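Local structure of octopine dehydrogenase (Pecten maximus, 3C7A) at residues H15-L20 with I87-A92; M139-L144 with S182-L187; T143-C148 with S164-S169. The protein catalyses the NADH-dependent reductive condensation of L-arginine with pyruvate to D-octopine, and also the reverse oxidation of D-octopine with NAD+. All coordinates share one frame; numbering follows the deposited sequence.

Contact 1: H15-L20 with I87-A92; sequences HTLSGL and ILTVPA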
loop_
_atom_site.group_PDB
_atom_site.type_symbol
_atom_site.label_atom_id
_atom_site.label_comp_id
_atom_site.label_asym_id
_atom_site.label_seq_id
_atom_site.Cartn_x
_atom_site.Cartn_y
_atom_site.Cartn_z
ATOM N N HIS A 15 6.212 -0.236 15.451
ATOM C CA HIS A 15 6.808 0.406 16.632
ATOM C C HIS A 15 6.148 1.756 16.936
ATOM O O HIS A 15 5.793 2.032 18.086
ATOM C CB HIS A 15 8.323 0.594 16.454
ATOM C CG HIS A 15 9.143 -0.602 16.842
ATOM N ND1 HIS A 15 9.144 -1.777 16.119
ATOM C CD2 HIS A 15 10.011 -0.792 17.866
ATOM C CE1 HIS A 15 9.965 -2.643 16.688
ATOM N NE2 HIS A 15 10.505 -2.069 17.749
ATOM N N THR A 16 5.984 2.583 15.900
ATOM C CA THR A 16 5.404 3.928 16.032
ATOM C C THR A 16 3.925 3.904 16.461
ATOM O O THR A 16 3.535 4.627 17.382
ATOM C CB THR A 16 5.572 4.761 14.724
ATOM O OG1 THR A 16 6.949 4.766 14.321
ATOM C CG2 THR A 16 5.108 6.207 14.920
ATOM N N LEU A 17 3.119 3.073 15.799
ATOM C CA LEU A 17 1.678 2.983 16.083
ATOM C C LEU A 17 1.366 2.476 17.499
ATOM O O LEU A 17 0.470 3.005 18.165
ATOM C CB LEU A 17 0.959 2.128 15.024
ATOM C CG LEU A 17 -0.557 1.893 15.144
ATOM C CD1 LEU A 17 -1.363 3.190 15.007
ATOM C CD2 LEU A 17 -1.026 0.864 14.123
ATOM N N SER A 18 2.106 1.460 17.947
ATOM C CA SER A 18 1.908 0.861 19.273
ATOM C C SER A 18 2.178 1.837 20.424
ATOM O O SER A 18 1.446 1.849 21.416
ATOM C CB SER A 18 2.766 -0.399 19.437
ATOM O OG SER A 18 2.312 -1.446 18.593
ATOM N N GLY A 19 3.226 2.646 20.280
ATOM C CA GLY A 19 3.607 3.635 21.290
ATOM C C GLY A 19 2.626 4.788 21.451
ATOM O O GLY A 19 2.337 5.208 22.574
ATOM N N LEU A 20 2.116 5.297 20.331
ATOM C CA LEU A 20 1.172 6.423 20.346
ATOM C C LEU A 20 -0.222 6.038 20.859
ATOM O O LEU A 20 -0.813 6.767 21.662
ATOM C CB LEU A 20 1.077 7.083 18.962
ATOM C CG LEU A 20 2.315 7.773 18.370
ATOM C CD1 LEU A 20 2.061 8.178 16.922
ATOM C CD2 LEU A 20 2.764 8.984 19.191
ATOM N N ILE A 87 -5.635 -3.796 12.969
ATOM C CA ILE A 87 -4.863 -2.986 12.006
ATOM C C ILE A 87 -3.570 -3.674 11.528
ATOM O O ILE A 87 -2.724 -4.049 12.342
ATOM C CB ILE A 87 -4.514 -1.577 12.585
ATOM C CG1 ILE A 87 -5.773 -0.864 13.101
ATOM C CG2 ILE A 87 -3.790 -0.716 11.538
ATOM C CD1 ILE A 87 -5.497 0.310 14.039
ATOM N N LEU A 88 -3.424 -3.808 10.208
ATOM C CA LEU A 88 -2.253 -4.454 9.592
ATOM C C LEU A 88 -1.257 -3.439 9.007
ATOM O O LEU A 88 -1.597 -2.688 8.087
ATOM C CB LEU A 88 -2.691 -5.441 8.495
ATOM C CG LEU A 88 -3.375 -6.773 8.837
ATOM C CD1 LEU A 88 -4.815 -6.584 9.313
ATOM C CD2 LEU A 88 -3.345 -7.697 7.628
ATOM N N THR A 89 -0.033 -3.435 9.537
ATOM C CA THR A 89 1.024 -2.514 9.079
ATOM C C THR A 89 2.364 -3.230 8.783
ATOM O O THR A 89 3.289 -3.228 9.603
ATOM C CB THR A 89 1.189 -1.283 10.039
ATOM O OG1 THR A 89 2.256 -0.437 9.586
ATOM C CG2 THR A 89 1.452 -1.715 11.489
ATOM N N VAL A 90 2.437 -3.834 7.593
ATOM C CA VAL A 90 3.565 -4.674 7.151
ATOM C C VAL A 90 3.690 -4.666 5.616
ATOM O O VAL A 90 2.773 -4.205 4.931
ATOM C CB VAL A 90 3.403 -6.161 7.610
ATOM C CG1 VAL A 90 3.873 -6.360 9.040
ATOM C CG2 VAL A 90 1.961 -6.656 7.419
ATOM N N PRO A 91 4.824 -5.171 5.068
ATOM C CA PRO A 91 4.904 -5.443 3.623
ATOM C C PRO A 91 3.818 -6.420 3.148
ATOM O O PRO A 91 3.412 -7.311 3.899
ATOM C CB PRO A 91 6.293 -6.069 3.456
ATOM C CG PRO A 91 7.078 -5.552 4.606
ATOM C CD PRO A 91 6.101 -5.473 5.743
ATOM N N ALA A 92 3.375 -6.249 1.902
ATOM C CA ALA A 92 2.177 -6.917 1.372
ATOM C C ALA A 92 2.225 -8.447 1.299
ATOM O O ALA A 92 1.179 -9.098 1.386
ATOM C CB ALA A 92 1.803 -6.330 0.009
#
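Leu17 meets Ile87 and Thr89 through a single methyl group. Leu17 CD2 lies 4.1 Å from Ile87 CG2, and the same CD2 is 4.4 Å from Thr89 CG2. This is helix-on-sheet packing in the NAD-binding Rossmann fold. Strand 3-8 leads through a glycine-rich turn into helix 12-21; Gly10 to Gly13, spanning the turn and the first helical residues, bind NADH. Leu17 holds its CG anti to the backbone N (chi1 179°), and this carries the branched end across to the sheet. Ile87 answers with its short branch. All three touching residues are buried, and the contact is wholly apolar.

The next shell fixes both sides. Ile87 pairs through its backbone with Cys6 and Cys8 of strand 3-8. Leu88 pairs in the same way with Val113 and Leu115 on the other flank. On the helix, Thr16 OG1 bonds back to Asn12 O, and Ser18 OG to Ala14 O. Beyond the strand end the chain runs on to Pro91, which touches NAD. Thr89 stands near the pocket, its side chain about 5 Å from the bound NAD at the nearest atoms. Its CG2 faces Leu17, while its OG1 makes a weak hydrogen bond to the carbonyl O of Leu115.

Contact 2: M139-L144 with S182-L187; sequences MSFETL and STLQML. With NAD (nicotinamide-adenine-dinucleotide), chain B; EDO (1,2-ethanediol), chain K; EDO (1,2-ethanediol), chain C.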
loop_
_atom_site.group_PDB
_atom_site.type_symbol
_atom_site.label_atom_id
_atom_site.label_comp_id
_atom_site.label_asym_id
_atom_site.label_seq_id
_atom_site.Cartn_x
_atom_site.Cartn_y
_atom_site.Cartn_z
ATOM N N MET A 139 -11.600 -1.246 5.621
ATOM C CA MET A 139 -11.100 0.144 5.483
ATOM C C MET A 139 -9.669 0.190 4.903
ATOM O O MET A 139 -8.779 -0.490 5.416
ATOM C CB MET A 139 -11.144 0.839 6.859
ATOM C CG MET A 139 -11.005 2.368 6.861
ATOM S SD MET A 139 -11.061 3.085 8.530
ATOM C CE MET A 139 -11.097 4.839 8.164
ATOM N N SER A 140 -9.448 1.001 3.859
ATOM C CA SER A 140 -8.152 1.039 3.133
ATOM C C SER A 140 -7.512 2.435 2.949
ATOM O O SER A 140 -8.092 3.304 2.289
ATOM C CB SER A 140 -8.295 0.370 1.757
ATOM O OG SER A 140 -8.626 -1.005 1.867
ATOM N N PHE A 141 -6.305 2.620 3.497
ATOM C CA PHE A 141 -5.559 3.898 3.424
ATOM C C PHE A 141 -4.575 3.984 2.241
ATOM O O PHE A 141 -4.070 2.958 1.773
ATOM C CB PHE A 141 -4.805 4.156 4.740
ATOM C CG PHE A 141 -5.672 4.692 5.855
ATOM C CD1 PHE A 141 -6.372 3.825 6.692
ATOM C CD2 PHE A 141 -5.777 6.063 6.073
ATOM C CE1 PHE A 141 -7.173 4.317 7.728
ATOM C CE2 PHE A 141 -6.574 6.568 7.105
ATOM C CZ PHE A 141 -7.273 5.692 7.934
ATOM N N GLU A 142 -4.288 5.209 1.785
ATOM C CA GLU A 142 -3.471 5.436 0.572
ATOM C C GLU A 142 -1.953 5.206 0.719
ATOM O O GLU A 142 -1.306 4.731 -0.222
ATOM C CB GLU A 142 -3.773 6.806 -0.079
ATOM C CG GLU A 142 -3.402 8.045 0.748
ATOM C CD GLU A 142 -3.706 9.368 0.037
ATOM O OE1 GLU A 142 -3.372 9.513 -1.160
ATOM O OE2 GLU A 142 -4.269 10.276 0.685
ATOM N N THR A 143 -1.400 5.552 1.885
ATOM C CA THR A 143 0.028 5.341 2.207
ATOM C C THR A 143 0.263 5.414 3.731
ATOM O O THR A 143 -0.689 5.586 4.494
ATOM C CB THR A 143 0.965 6.323 1.421
ATOM O OG1 THR A 143 2.331 5.904 1.544
ATOM C CG2 THR A 143 0.818 7.766 1.912
ATOM N N LEU A 144 1.517 5.266 4.168
ATOM C CA LEU A 144 1.863 5.361 5.597
ATOM C C LEU A 144 1.856 6.822 6.085
ATOM O O LEU A 144 2.357 7.704 5.385
ATOM C CB LEU A 144 3.227 4.699 5.873
ATOM C CG LEU A 144 3.627 4.392 7.326
ATOM C CD1 LEU A 144 2.860 3.191 7.894
ATOM C CD2 LEU A 144 5.125 4.161 7.449
ATOM N N SER A 182 -13.819 8.872 13.292
ATOM C CA SER A 182 -13.491 9.511 14.573
ATOM C C SER A 182 -12.612 8.661 15.507
ATOM O O SER A 182 -11.815 9.212 16.271
ATOM C CB SER A 182 -14.760 9.980 15.304
ATOM O OG SER A 182 -15.628 8.900 15.597
ATOM N N THR A 183 -12.762 7.338 15.448
ATOM C CA THR A 183 -11.943 6.423 16.262
ATOM C C THR A 183 -10.476 6.421 15.809
ATOM O O THR A 183 -9.565 6.478 16.641
ATOM C CB THR A 183 -12.509 4.973 16.270
ATOM O OG1 THR A 183 -13.878 4.985 16.694
ATOM C CG2 THR A 183 -11.708 4.071 17.212
ATOM N N LEU A 184 -10.259 6.360 14.495
ATOM C CA LEU A 184 -8.909 6.397 13.922
ATOM C C LEU A 184 -8.192 7.728 14.167
ATOM O O LEU A 184 -6.985 7.747 14.416
ATOM C CB LEU A 184 -8.938 6.067 12.420
ATOM C CG LEU A 184 -8.718 4.627 11.918
ATOM C CD1 LEU A 184 -7.270 4.167 12.137
ATOM C CD2 LEU A 184 -9.703 3.625 12.523
ATOM N N GLN A 185 -8.940 8.830 14.106
ATOM C CA GLN A 185 -8.404 10.166 14.392
ATOM C C GLN A 185 -7.920 10.295 15.845
ATOM O O GLN A 185 -6.875 10.899 16.104
ATOM C CB GLN A 185 -9.452 11.244 14.070
ATOM C CG GLN A 185 -8.930 12.684 14.088
ATOM C CD GLN A 185 -8.010 13.001 12.917
ATOM O OE1 GLN A 185 -8.426 12.976 11.758
ATOM N NE2 GLN A 185 -6.755 13.315 13.220
ATOM N N MET A 186 -8.681 9.714 16.775
ATOM C CA MET A 186 -8.359 9.716 18.210
ATOM C C MET A 186 -7.008 9.052 18.525
ATOM O O MET A 186 -6.251 9.542 19.372
ATOM C CB MET A 186 -9.500 9.045 19.000
ATOM C CG MET A 186 -9.316 8.971 20.524
ATOM S SD MET A 186 -8.532 7.450 21.127
ATOM C CE MET A 186 -9.863 6.263 20.937
ATOM N N LEU A 187 -6.716 7.946 17.843
ATOM C CA LEU A 187 -5.480 7.189 18.067
ATOM C C LEU A 187 -4.219 7.916 17.582
ATOM O O LEU A 187 -3.157 7.788 18.196
ATOM C CB LEU A 187 -5.568 5.792 17.428
ATOM C CG LEU A 187 -6.635 4.799 17.915
ATOM C CD1 LEU A 187 -6.715 3.596 16.985
ATOM C CD2 LEU A 187 -6.394 4.343 19.357
HETATM P PA NAD B . 9.484 -2.936 7.551
HETATM O O1A NAD B . 10.455 -3.312 6.500
HETATM O O2A NAD B . 10.146 -2.167 8.630
HETATM O O5B NAD B . 8.772 -4.260 8.145
HETATM C C5B NAD B . 9.520 -5.362 8.625
HETATM C C4B NAD B . 8.601 -6.334 9.365
HETATM O O4B NAD B . 7.890 -7.146 8.445
HETATM C C3B NAD B . 9.359 -7.296 10.273
HETATM O O3B NAD B . 9.470 -6.814 11.592
HETATM C C2B NAD B . 8.544 -8.574 10.208
HETATM O O2B NAD B . 7.580 -8.625 11.236
HETATM C C1B NAD B . 7.851 -8.502 8.857
HETATM N N9A NAD B . 8.591 -9.368 7.915
HETATM C C8A NAD B . 9.662 -8.994 7.140
HETATM N N7A NAD B . 10.077 -10.062 6.423
HETATM C C5A NAD B . 9.290 -11.117 6.728
HETATM C C6A NAD B . 9.285 -12.434 6.278
HETATM N N6A NAD B . 10.328 -12.893 5.588
HETATM N N1A NAD B . 8.340 -13.319 6.774
HETATM C C2A NAD B . 7.412 -12.891 7.707
HETATM N N3A NAD B . 7.428 -11.578 8.148
HETATM C C4A NAD B . 8.351 -10.700 7.666
HETATM O O3 NAD B . 8.274 -2.101 6.870
HETATM P PN NAD B . 7.840 -0.622 7.357
HETATM O O1N NAD B . 9.015 0.270 7.238
HETATM O O2N NAD B . 7.134 -0.731 8.655
HETATM O O5D NAD B . 6.780 -0.138 6.239
HETATM C C5D NAD B . 5.588 -0.838 5.942
HETATM C C4D NAD B . 5.058 -0.407 4.572
HETATM O O4D NAD B . 4.897 1.004 4.505
HETATM C C3D NAD B . 6.007 -0.807 3.449
HETATM O O3D NAD B . 5.268 -1.399 2.405
HETATM C C2D NAD B . 6.636 0.501 2.999
HETATM O O2D NAD B . 6.896 0.503 1.614
HETATM C C1D NAD B . 5.595 1.545 3.392
HETATM N N1N NAD B . 6.175 2.876 3.698
HETATM C C2N NAD B . 7.185 3.031 4.619
HETATM C C3N NAD B . 7.712 4.298 4.894
HETATM C C7N NAD B . 8.635 4.494 6.070
HETATM O O7N NAD B . 9.202 5.684 6.265
HETATM N N7N NAD B . 8.891 3.421 6.949
HETATM C C4N NAD B . 7.200 5.410 4.220
HETATM C C5N NAD B . 6.174 5.249 3.290
HETATM C C6N NAD B . 5.670 3.972 3.042
HETATM C C1 EDO K . -12.978 11.397 19.646
HETATM O O1 EDO K . -12.378 11.452 20.945
HETATM C C2 EDO K . -11.994 11.936 18.613
HETATM O O2 EDO K . -12.647 12.060 17.343
HETATM C C1 EDO C . -0.908 9.152 -5.481
HETATM O O1 EDO C . -0.596 7.844 -5.976
HETATM C C2 EDO C . -2.108 9.081 -4.542
HETATM O O2 EDO C . -1.717 8.469 -3.306
#
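Leu184 packs its branched end against two side chains of strand 137-141, Met139 and Phe141. All three are buried, and this is the close-packed side of the contact. Met139 is almost fully extended, with CG anti to the backbone N (chi1 -165°) and the later torsions also near 180°. This carries its sulfur out to the helix, where Met139 SD lies 4.3 Å from Leu184 CD2. Phe141 comes with the far end of its ring: CZ is 4.4 Å from Leu184 CG. The leucine therefore meets the ring at its edge, near the ring plane, and not over a face. Phe194 adds an edge-to-face contact to the same phenylalanine ring.

Here helix 180-188 lies on the sheet of the Rossmann-type NAD-binding domain, directly after strand 156-171 in the chain. Gln185 ties this helix to what follows: its NE2 bonds to Gly189 O and Pro192 O, and its OE1 takes Phe194 N.

The margins are more open. Ser182 and Met186 are exposed on the helix, and a 1,2-ethanediol, probably from the crystallisation liquor, donates from O2 to Ser182 O at 3.2 Å. Glu142 is also exposed. Its OE1 accepts from O2 of a second ethanediol at 2.9 Å, and its OE2 accepts from Ala167 N. Past Glu142 the chain turns inward again: Thr143 binds pyruvate, and the buried Leu144 lies against one face of the nicotinamide ring, with Leu144 CD2 3.6 Å from NAD C3N and Leu144 CB 3.8 Å from NAD C6N.

Contact 3: T143-C148 with S164-S169; sequences TLPWAC and SVLAAS. With NAD (nicotinamide-adenine-dinucleotide), chain B.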
loop_
_atom_site.group_PDB
_atom_site.type_symbol
_atom_site.label_atom_id
_atom_site.label_comp_id
_atom_site.label_asym_id
_atom_site.label_seq_id
_atom_site.Cartn_x
_atom_site.Cartn_y
_atom_site.Cartn_z
ATOM N N THR A 143 -1.400 5.552 1.885
ATOM C CA THR A 143 0.028 5.341 2.207
ATOM C C THR A 143 0.263 5.414 3.731
ATOM O O THR A 143 -0.689 5.586 4.494
ATOM C CB THR A 143 0.965 6.323 1.421
ATOM O OG1 THR A 143 2.331 5.904 1.544
ATOM C CG2 THR A 143 0.818 7.766 1.912
ATOM N N LEU A 144 1.517 5.266 4.168
ATOM C CA LEU A 144 1.863 5.361 5.597
ATOM C C LEU A 144 1.856 6.822 6.085
ATOM O O LEU A 144 2.357 7.704 5.385
ATOM C CB LEU A 144 3.227 4.699 5.873
ATOM C CG LEU A 144 3.627 4.392 7.326
ATOM C CD1 LEU A 144 2.860 3.191 7.894
ATOM C CD2 LEU A 144 5.125 4.161 7.449
ATOM N N PRO A 145 1.270 7.081 7.278
ATOM C CA PRO A 145 1.170 8.436 7.849
ATOM C C PRO A 145 2.492 9.157 8.168
ATOM O O PRO A 145 2.514 10.391 8.183
ATOM C CB PRO A 145 0.379 8.214 9.148
ATOM C CG PRO A 145 -0.334 6.919 8.951
ATOM C CD PRO A 145 0.612 6.088 8.148
ATOM N N TRP A 146 3.565 8.408 8.427
ATOM C CA TRP A 146 4.850 9.007 8.827
ATOM C C TRP A 146 6.043 8.509 8.001
ATOM O O TRP A 146 5.976 7.461 7.354
ATOM C CB TRP A 146 5.154 8.733 10.312
ATOM C CG TRP A 146 3.967 8.687 11.244
ATOM C CD1 TRP A 146 3.383 9.744 11.886
ATOM C CD2 TRP A 146 3.249 7.517 11.663
ATOM N NE1 TRP A 146 2.338 9.307 12.665
ATOM C CE2 TRP A 146 2.234 7.946 12.548
ATOM C CE3 TRP A 146 3.360 6.150 11.370
ATOM C CZ2 TRP A 146 1.331 7.054 13.142
ATOM C CZ3 TRP A 146 2.461 5.263 11.962
ATOM C CH2 TRP A 146 1.460 5.722 12.838
ATOM N N ALA A 147 7.133 9.277 8.034
ATOM C CA ALA A 147 8.455 8.786 7.644
ATOM C C ALA A 147 9.232 8.490 8.929
ATOM O O ALA A 147 9.496 9.400 9.722
ATOM C CB ALA A 147 9.185 9.815 6.789
ATOM N N CYS A 148 9.583 7.218 9.135
ATOM C CA CYS A 148 10.101 6.749 10.430
ATOM C C CYS A 148 11.180 5.657 10.333
ATOM O O CYS A 148 11.217 4.895 9.364
ATOM C CB CYS A 148 8.942 6.273 11.319
ATOM S SG CYS A 148 7.825 5.049 10.550
ATOM N N SER A 164 0.237 16.187 6.265
ATOM C CA SER A 164 -0.788 17.135 6.722
ATOM C C SER A 164 -2.229 16.638 6.517
ATOM O O SER A 164 -3.100 16.908 7.350
ATOM C CB SER A 164 -0.585 18.522 6.093
ATOM O OG SER A 164 -0.714 18.486 4.682
ATOM N N VAL A 165 -2.468 15.926 5.413
ATOM C CA VAL A 165 -3.777 15.307 5.114
ATOM C C VAL A 165 -3.622 13.869 4.581
ATOM O O VAL A 165 -2.554 13.511 4.077
ATOM C CB VAL A 165 -4.621 16.151 4.102
ATOM C CG1 VAL A 165 -5.116 17.450 4.739
ATOM C CG2 VAL A 165 -3.838 16.432 2.815
ATOM N N LEU A 166 -4.685 13.060 4.692
ATOM C CA LEU A 166 -4.690 11.657 4.218
ATOM C C LEU A 166 -6.115 11.100 4.018
ATOM O O LEU A 166 -7.028 11.455 4.764
ATOM C CB LEU A 166 -3.905 10.759 5.187
ATOM C CG LEU A 166 -3.255 9.471 4.661
ATOM C CD1 LEU A 166 -2.069 9.774 3.749
ATOM C CD2 LEU A 166 -2.813 8.587 5.821
ATOM N N ALA A 167 -6.291 10.220 3.028
ATOM C CA ALA A 167 -7.620 9.693 2.658
ATOM C C ALA A 167 -7.760 8.161 2.723
ATOM O O ALA A 167 -6.772 7.432 2.585
ATOM C CB ALA A 167 -8.022 10.202 1.271
ATOM N N ALA A 168 -8.999 7.691 2.915
ATOM C CA ALA A 168 -9.319 6.252 2.999
ATOM C C ALA A 168 -10.723 5.895 2.476
ATOM O O ALA A 168 -11.652 6.697 2.584
ATOM C CB ALA A 168 -9.155 5.756 4.434
ATOM N N SER A 169 -10.867 4.685 1.928
ATOM C CA SER A 169 -12.167 4.162 1.464
ATOM C C SER A 169 -12.793 3.169 2.458
ATOM O O SER A 169 -12.112 2.682 3.365
ATOM C CB SER A 169 -12.031 3.520 0.075
ATOM O OG SER A 169 -11.230 2.348 0.113
HETATM P PA NAD B . 9.484 -2.936 7.551
HETATM O O1A NAD B . 10.455 -3.312 6.500
HETATM O O2A NAD B . 10.146 -2.167 8.630
HETATM O O5B NAD B . 8.772 -4.260 8.145
HETATM C C5B NAD B . 9.520 -5.362 8.625
HETATM C C4B NAD B . 8.601 -6.334 9.365
HETATM O O4B NAD B . 7.890 -7.146 8.445
HETATM C C3B NAD B . 9.359 -7.296 10.273
HETATM O O3B NAD B . 9.470 -6.814 11.592
HETATM C C2B NAD B . 8.544 -8.574 10.208
HETATM O O2B NAD B . 7.580 -8.625 11.236
HETATM C C1B NAD B . 7.851 -8.502 8.857
HETATM N N9A NAD B . 8.591 -9.368 7.915
HETATM C C8A NAD B . 9.662 -8.994 7.140
HETATM N N7A NAD B . 10.077 -10.062 6.423
HETATM C C5A NAD B . 9.290 -11.117 6.728
HETATM C C6A NAD B . 9.285 -12.434 6.278
HETATM N N6A NAD B . 10.328 -12.893 5.588
HETATM N N1A NAD B . 8.340 -13.319 6.774
HETATM C C2A NAD B . 7.412 -12.891 7.707
HETATM N N3A NAD B . 7.428 -11.578 8.148
HETATM C C4A NAD B . 8.351 -10.700 7.666
HETATM O O3 NAD B . 8.274 -2.101 6.870
HETATM P PN NAD B . 7.840 -0.622 7.357
HETATM O O1N NAD B . 9.015 0.270 7.238
HETATM O O2N NAD B . 7.134 -0.731 8.655
HETATM O O5D NAD B . 6.780 -0.138 6.239
HETATM C C5D NAD B . 5.588 -0.838 5.942
HETATM C C4D NAD B . 5.058 -0.407 4.572
HETATM O O4D NAD B . 4.897 1.004 4.505
HETATM C C3D NAD B . 6.007 -0.807 3.449
HETATM O O3D NAD B . 5.268 -1.399 2.405
HETATM C C2D NAD B . 6.636 0.501 2.999
HETATM O O2D NAD B . 6.896 0.503 1.614
HETATM C C1D NAD B . 5.595 1.545 3.392
HETATM N N1N NAD B . 6.175 2.876 3.698
HETATM C C2N NAD B . 7.185 3.031 4.619
HETATM C C3N NAD B . 7.712 4.298 4.894
HETATM C C7N NAD B . 8.635 4.494 6.070
HETATM O O7N NAD B . 9.202 5.684 6.265
HETATM N N7N NAD B . 8.891 3.421 6.949
HETATM C C4N NAD B . 7.200 5.410 4.220
HETATM C C5N NAD B . 6.174 5.249 3.290
HETATM C C6N NAD B . 5.670 3.972 3.042
#
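Apolar contacts between Leu166 and the pair Thr143 and Pro145 make up this meeting. Leu166 reaches over with both methyls. Its CD1 lies 4.0 Å from Thr143 CG2, the two side chains crossing at about a right angle. Its CD2 is 4.3 Å from Pro145 CG. The same CD2 also rests 3.9 Å from the carbonyl O of Thr143, a van der Waals approach to the backbone. Leu166 CG is anti to the backbone N (chi1 -154°), which points the branch at the loop Thr143 to Pro145, just ahead of strand 146-150.

Within segment 143-148, Pro145 CB sits 3.8 Å above the plane of the Trp146 ring, over its centre.

The polar contact is with the cofactor. Cys148 N donates to NAD O7N at 3.3 Å, with an N-H...O angle of 161°. The backbone thus holds the carboxamide of the nicotinamide, and Cys148 SG lies 4.1 Å from the carboxamide nitrogen N7N.

The contact lies where the loop enters strand 146-150, which forms a beta hairpin with strand 156-171; there Ala147 pairs with Leu160 and Gly161. Leu166 and Ala168 pair through the backbone with Arg195 of strand 193-196, and Leu166 touches Phe141 of strand 137-141. Trp146 packs on Thr16 and Leu20 of helix 12-21.

Overall arrangement
All three contacts lie in the nucleotide-binding domain and reach the same mixed sheet. Contact 1 comes first along the chain. Contacts 2 and 3 both draw on residues 139-148 and share Thr143 and Leu144. They lie about 8 Å apart between centres; the centre of contact 1 lies about 12 Å and 13 Å from those of contacts 2 and 3. Ser140 O and Ser169 N, 3.1 Å apart, probably join contacts 2 and 3 by a hydrogen bond. Thr89 OG1 packs 4.0 Å from Leu144 CD1. The loops after strands 85-88 and 137-141, and strand 146-150, bring Pro91, Leu144, Trp146, Ala147 and Cys148 to NAD; the Leu184 packing lies away from it.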